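Local coordinates for SusD-like protein BACOVA_02651 (Bacteroides ovatus, PDB 5E75) that binds polysaccharide at the cell surface and probably holds xyloglucan there before its transport into the periplasm for degradation, at residues 86-90 against 113-117; 155-159 against 187-191. One frame throughout, in Å; residues are numbered along the deposited sequence.

Both contacts pair neighbouring antiparallel helices: contact 1 joins 70-95 to 103-125, contact 2 joins 151-168 to 180-195. The contact centres lie about 16 Å apart, and the contacts follow one another along the chain. Contact 1 lies about 20 Å, and contact 2 about 17 Å, from the centre of the chain. Both are largely buried, but I90 and R114 of contact 1 are partly exposed, whereas every touching residue of contact 2 is buried. Their chemistry differs: the segment axes approach to 9.1 Å where alanines meet, beside an arginine-asparagine bond, and to 10.6 Å in contact 2, among bulkier, mainly apolar side chains. The two meet where R117 NE packs 3.6 Å from F157 CE1.

Contact 1 (86-90 against 113-117); sequences ANSVI and ARLMR
A86 and A113 form the tight part of this contact: their CA atoms come within 4.4 Å, and A86 CB lies 3.3 Å from A113 O. A86 CB and A113 CB are 3.9 Å apart. With no longer side chain between them at this point, the segment axes approach to 9.1 Å and run antiparallel at 163°. A113 CB is also bordered by V89 CG1 and I90 CG1, the latter at 3.9 Å.

On the polar flank R117 extends to N87, the two side chains crossing at about a right angle. Its CG leaves anti to the backbone N, and a bend at chi3 swings the guanidinium round to the asparagine. R117 NH1 donates to N87 OD1 at 2.7 Å, with the acceptor close to the guanidinium plane but the donor tilted from the carbonyl plane; amide and guanidinium planes stand 66° apart. The N-H...O angle of 143° marks a bent bond. I90 CD1 lies over one guanidinium face, 3.8 Å from R117 NH1. D161 makes a salt bridge with R117 NH2, and N137 OD1 and I134 O accept from N87 ND2, which probably helps hold both groups in place.

On the looser, partly solvent-open side the I90 and R114 side chains cross similarly, I90 CD1 lying 3.9 Å from R114 CG; R114 turns its charged end to D161 and E519. Close antiparallel helix pairing of this kind is consistent with the TPR-clan, helix-rich fold of SusD proteins.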
# COMPACT_ATOMS: atom_id res chain seq x y z
N ALA A 86 -12.61 -4.70 -14.80
CA ALA A 86 -12.50 -6.15 -14.66
C ALA A 86 -13.76 -6.81 -15.24
O ALA A 86 -13.68 -7.80 -15.99
CB ALA A 86 -12.32 -6.54 -13.19
N ASN A 87 -14.92 -6.29 -14.86
CA ASN A 87 -16.18 -6.85 -15.36
C ASN A 87 -16.27 -6.75 -16.89
O ASN A 87 -16.72 -7.69 -17.56
CB ASN A 87 -17.38 -6.17 -14.69
CG ASN A 87 -17.45 -6.45 -13.21
OD1 ASN A 87 -16.79 -7.36 -12.70
ND2 ASN A 87 -18.27 -5.67 -12.52
N SER A 88 -15.81 -5.64 -17.44
CA SER A 88 -15.83 -5.45 -18.89
C SER A 88 -14.89 -6.44 -19.58
O SER A 88 -15.25 -6.99 -20.63
CB SER A 88 -15.45 -4.03 -19.25
OG SER A 88 -16.48 -3.13 -18.89
N VAL A 89 -13.71 -6.65 -19.03
CA VAL A 89 -12.79 -7.65 -19.56
C VAL A 89 -13.41 -9.05 -19.55
O VAL A 89 -13.33 -9.78 -20.54
CB VAL A 89 -11.45 -7.66 -18.77
CG1 VAL A 89 -10.62 -8.90 -19.08
CG2 VAL A 89 -10.68 -6.41 -19.07
N ILE A 90 -14.02 -9.44 -18.44
CA ILE A 90 -14.63 -10.76 -18.35
C ILE A 90 -15.71 -10.90 -19.43
O ILE A 90 -15.79 -11.93 -20.11
CB ILE A 90 -15.18 -11.01 -16.93
CG1 ILE A 90 -14.03 -11.11 -15.92
CG2 ILE A 90 -16.01 -12.29 -16.88
CD1 ILE A 90 -14.50 -10.96 -14.48
N ALA A 113 -8.32 -10.12 -14.52
CA ALA A 113 -9.46 -9.27 -14.18
C ALA A 113 -9.92 -9.59 -12.76
O ALA A 113 -10.11 -8.68 -11.95
CB ALA A 113 -10.58 -9.47 -15.17
N ARG A 114 -10.10 -10.87 -12.44
CA ARG A 114 -10.61 -11.23 -11.12
C ARG A 114 -9.58 -10.94 -10.02
O ARG A 114 -9.95 -10.56 -8.91
CB ARG A 114 -11.06 -12.69 -11.10
CG ARG A 114 -12.25 -12.92 -12.02
CD ARG A 114 -12.87 -14.31 -11.88
NE ARG A 114 -13.57 -14.45 -10.61
CZ ARG A 114 -14.31 -15.50 -10.28
NH1 ARG A 114 -14.47 -16.51 -11.13
NH2 ARG A 114 -14.91 -15.54 -9.09
N LEU A 115 -8.29 -11.08 -10.32
CA LEU A 115 -7.26 -10.69 -9.36
C LEU A 115 -7.35 -9.21 -9.03
O LEU A 115 -7.27 -8.82 -7.86
CB LEU A 115 -5.87 -11.03 -9.91
CG LEU A 115 -4.64 -10.56 -9.10
CD1 LEU A 115 -4.68 -11.13 -7.70
CD2 LEU A 115 -3.30 -10.92 -9.77
N MET A 116 -7.49 -8.38 -10.05
CA MET A 116 -7.56 -6.94 -9.81
C MET A 116 -8.84 -6.57 -9.09
O MET A 116 -8.82 -5.73 -8.18
CB MET A 116 -7.42 -6.14 -11.10
CG MET A 116 -6.06 -6.28 -11.74
SD MET A 116 -4.75 -5.68 -10.68
CE MET A 116 -3.35 -5.82 -11.77
N ARG A 117 -9.96 -7.20 -9.45
CA ARG A 117 -11.21 -6.95 -8.77
C ARG A 117 -11.10 -7.32 -7.28
O ARG A 117 -11.59 -6.59 -6.41
CB ARG A 117 -12.33 -7.75 -9.45
CG ARG A 117 -13.73 -7.46 -8.93
CD ARG A 117 -14.81 -8.07 -9.79
NE ARG A 117 -14.84 -9.51 -9.74
CZ ARG A 117 -15.62 -10.26 -10.51
NH1 ARG A 117 -16.43 -9.70 -11.41
NH2 ARG A 117 -15.60 -11.57 -10.38

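Contact 2 (155-159 against 187-191). With EDO (1,2-ethanediol), chain C.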
# COMPACT_ATOMS: atom_id res chain seq x y z
N PHE A 155 -15.56 -10.39 1.93
CA PHE A 155 -14.48 -11.36 2.07
C PHE A 155 -14.67 -12.57 1.16
O PHE A 155 -13.73 -13.01 0.50
CB PHE A 155 -14.38 -11.87 3.51
CG PHE A 155 -13.42 -11.10 4.40
CD1 PHE A 155 -12.05 -11.11 4.16
CD2 PHE A 155 -13.88 -10.43 5.51
CE1 PHE A 155 -11.17 -10.44 4.99
CE2 PHE A 155 -13.01 -9.76 6.35
CZ PHE A 155 -11.66 -9.77 6.08
N GLN A 156 -15.87 -13.15 1.14
CA GLN A 156 -16.08 -14.34 0.33
C GLN A 156 -15.93 -14.04 -1.16
O GLN A 156 -15.38 -14.85 -1.91
CB GLN A 156 -17.46 -14.94 0.63
CG GLN A 156 -17.72 -16.25 -0.09
CD GLN A 156 -16.85 -17.36 0.44
OE1 GLN A 156 -16.84 -17.63 1.64
NE2 GLN A 156 -16.09 -17.99 -0.44
N PHE A 157 -16.37 -12.86 -1.60
CA PHE A 157 -16.28 -12.45 -3.00
C PHE A 157 -14.80 -12.35 -3.40
O PHE A 157 -14.39 -12.82 -4.46
CB PHE A 157 -17.03 -11.12 -3.15
CG PHE A 157 -17.20 -10.66 -4.56
CD1 PHE A 157 -16.20 -9.96 -5.21
CD2 PHE A 157 -18.39 -10.89 -5.23
CE1 PHE A 157 -16.36 -9.52 -6.51
CE2 PHE A 157 -18.57 -10.45 -6.52
CZ PHE A 157 -17.55 -9.76 -7.17
N ILE A 158 -14.01 -11.72 -2.54
CA ILE A 158 -12.57 -11.60 -2.75
C ILE A 158 -11.91 -12.98 -2.84
O ILE A 158 -11.13 -13.26 -3.75
CB ILE A 158 -11.94 -10.79 -1.60
CG1 ILE A 158 -12.34 -9.31 -1.66
CG2 ILE A 158 -10.43 -10.89 -1.60
CD1 ILE A 158 -12.16 -8.57 -0.34
N ILE A 159 -12.25 -13.86 -1.90
CA ILE A 159 -11.71 -15.22 -1.89
C ILE A 159 -12.05 -15.98 -3.19
O ILE A 159 -11.20 -16.65 -3.79
CB ILE A 159 -12.16 -15.99 -0.63
CG1 ILE A 159 -11.47 -15.44 0.62
CG2 ILE A 159 -11.88 -17.50 -0.77
CD1 ILE A 159 -12.14 -15.85 1.92
N LEU A 187 -4.07 -13.96 -1.38
CA LEU A 187 -5.01 -14.83 -0.70
C LEU A 187 -4.57 -15.16 0.74
O LEU A 187 -5.39 -15.17 1.66
CB LEU A 187 -5.26 -16.09 -1.53
CG LEU A 187 -6.32 -17.07 -1.03
CD1 LEU A 187 -7.66 -16.37 -0.82
CD2 LEU A 187 -6.46 -18.17 -2.06
N ALA A 188 -3.26 -15.34 0.93
CA ALA A 188 -2.74 -15.54 2.27
C ALA A 188 -3.05 -14.33 3.15
O ALA A 188 -3.46 -14.48 4.32
CB ALA A 188 -1.25 -15.80 2.23
N LYS A 189 -2.85 -13.13 2.60
CA LYS A 189 -3.13 -11.89 3.34
C LYS A 189 -4.61 -11.78 3.69
O LYS A 189 -4.97 -11.32 4.77
CB LYS A 189 -2.68 -10.65 2.55
CG LYS A 189 -1.18 -10.53 2.38
CD LYS A 189 -0.81 -9.26 1.65
CE LYS A 189 -1.24 -8.02 2.41
NZ LYS A 189 -0.64 -6.80 1.78
N VAL A 190 -5.47 -12.18 2.76
CA VAL A 190 -6.92 -12.12 2.96
C VAL A 190 -7.36 -13.09 4.07
O VAL A 190 -8.12 -12.70 4.96
CB VAL A 190 -7.67 -12.37 1.63
CG1 VAL A 190 -9.16 -12.48 1.86
CG2 VAL A 190 -7.38 -11.24 0.65
N TYR A 191 -6.89 -14.33 4.02
CA TYR A 191 -7.23 -15.28 5.08
C TYR A 191 -6.71 -14.81 6.44
O TYR A 191 -7.41 -14.92 7.45
CB TYR A 191 -6.70 -16.68 4.75
CG TYR A 191 -7.59 -17.48 3.83
CD1 TYR A 191 -8.91 -17.77 4.18
CD2 TYR A 191 -7.13 -17.94 2.63
CE1 TYR A 191 -9.73 -18.51 3.36
CE2 TYR A 191 -7.94 -18.70 1.79
CZ TYR A 191 -9.24 -18.96 2.17
OH TYR A 191 -10.08 -19.71 1.35
C1 EDO C . -3.71 -6.41 -1.12
O1 EDO C . -3.23 -5.74 0.04
C2 EDO C . -4.34 -5.42 -2.09
O2 EDO C . -5.71 -5.18 -1.77
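The antiparallel pair of helices 151-168 and 180-195, part of the helical core of this SusD-family protein, meets here around V190, with F155, I158 and I159 against it. The segments run at 161° to each other with axes 10.6 Å apart, and even the nearest CA atoms, those of I159 and L187, are 6.8 Å apart, so side chains fill the interface. V190 divides its two methyls. V190 CG1, anti to the backbone N (chi1 173°), meets the edge of the F155 ring in its plane, 3.9 Å from F155 CD1, and also touches I159 CG1. V190 CG2 lies 3.8 Å from I158 CG2.

I159 carries most of the contact from its helix, through three carbons. Besides touching V190, I159 CG1 lies 4.2 Å from L187 CD1. The terminal I159 CD1 approaches Y191 CE1 at 3.9 Å, and the I159 CG2 branch packs 3.6 Å from Y191 OH; the two side chains cross at about a right angle. Helix 205-221 backs L187 and Y191, F122 of helix 103-125 touches V190, and W197 meets the F155 ring edge-to-face.

Away from this interface, K189 NZ makes a salt bridge to D362 and a weak hydrogen bond to O1 of a 1,2-ethanediol, probably carried over from crystallisation. Between the segments themselves every side-chain contact is apolar or van der Waals in character, which implies that burial and the fit of branched aliphatic side chains with one another and with two rings, rather than directional bonds, probably set their relative position.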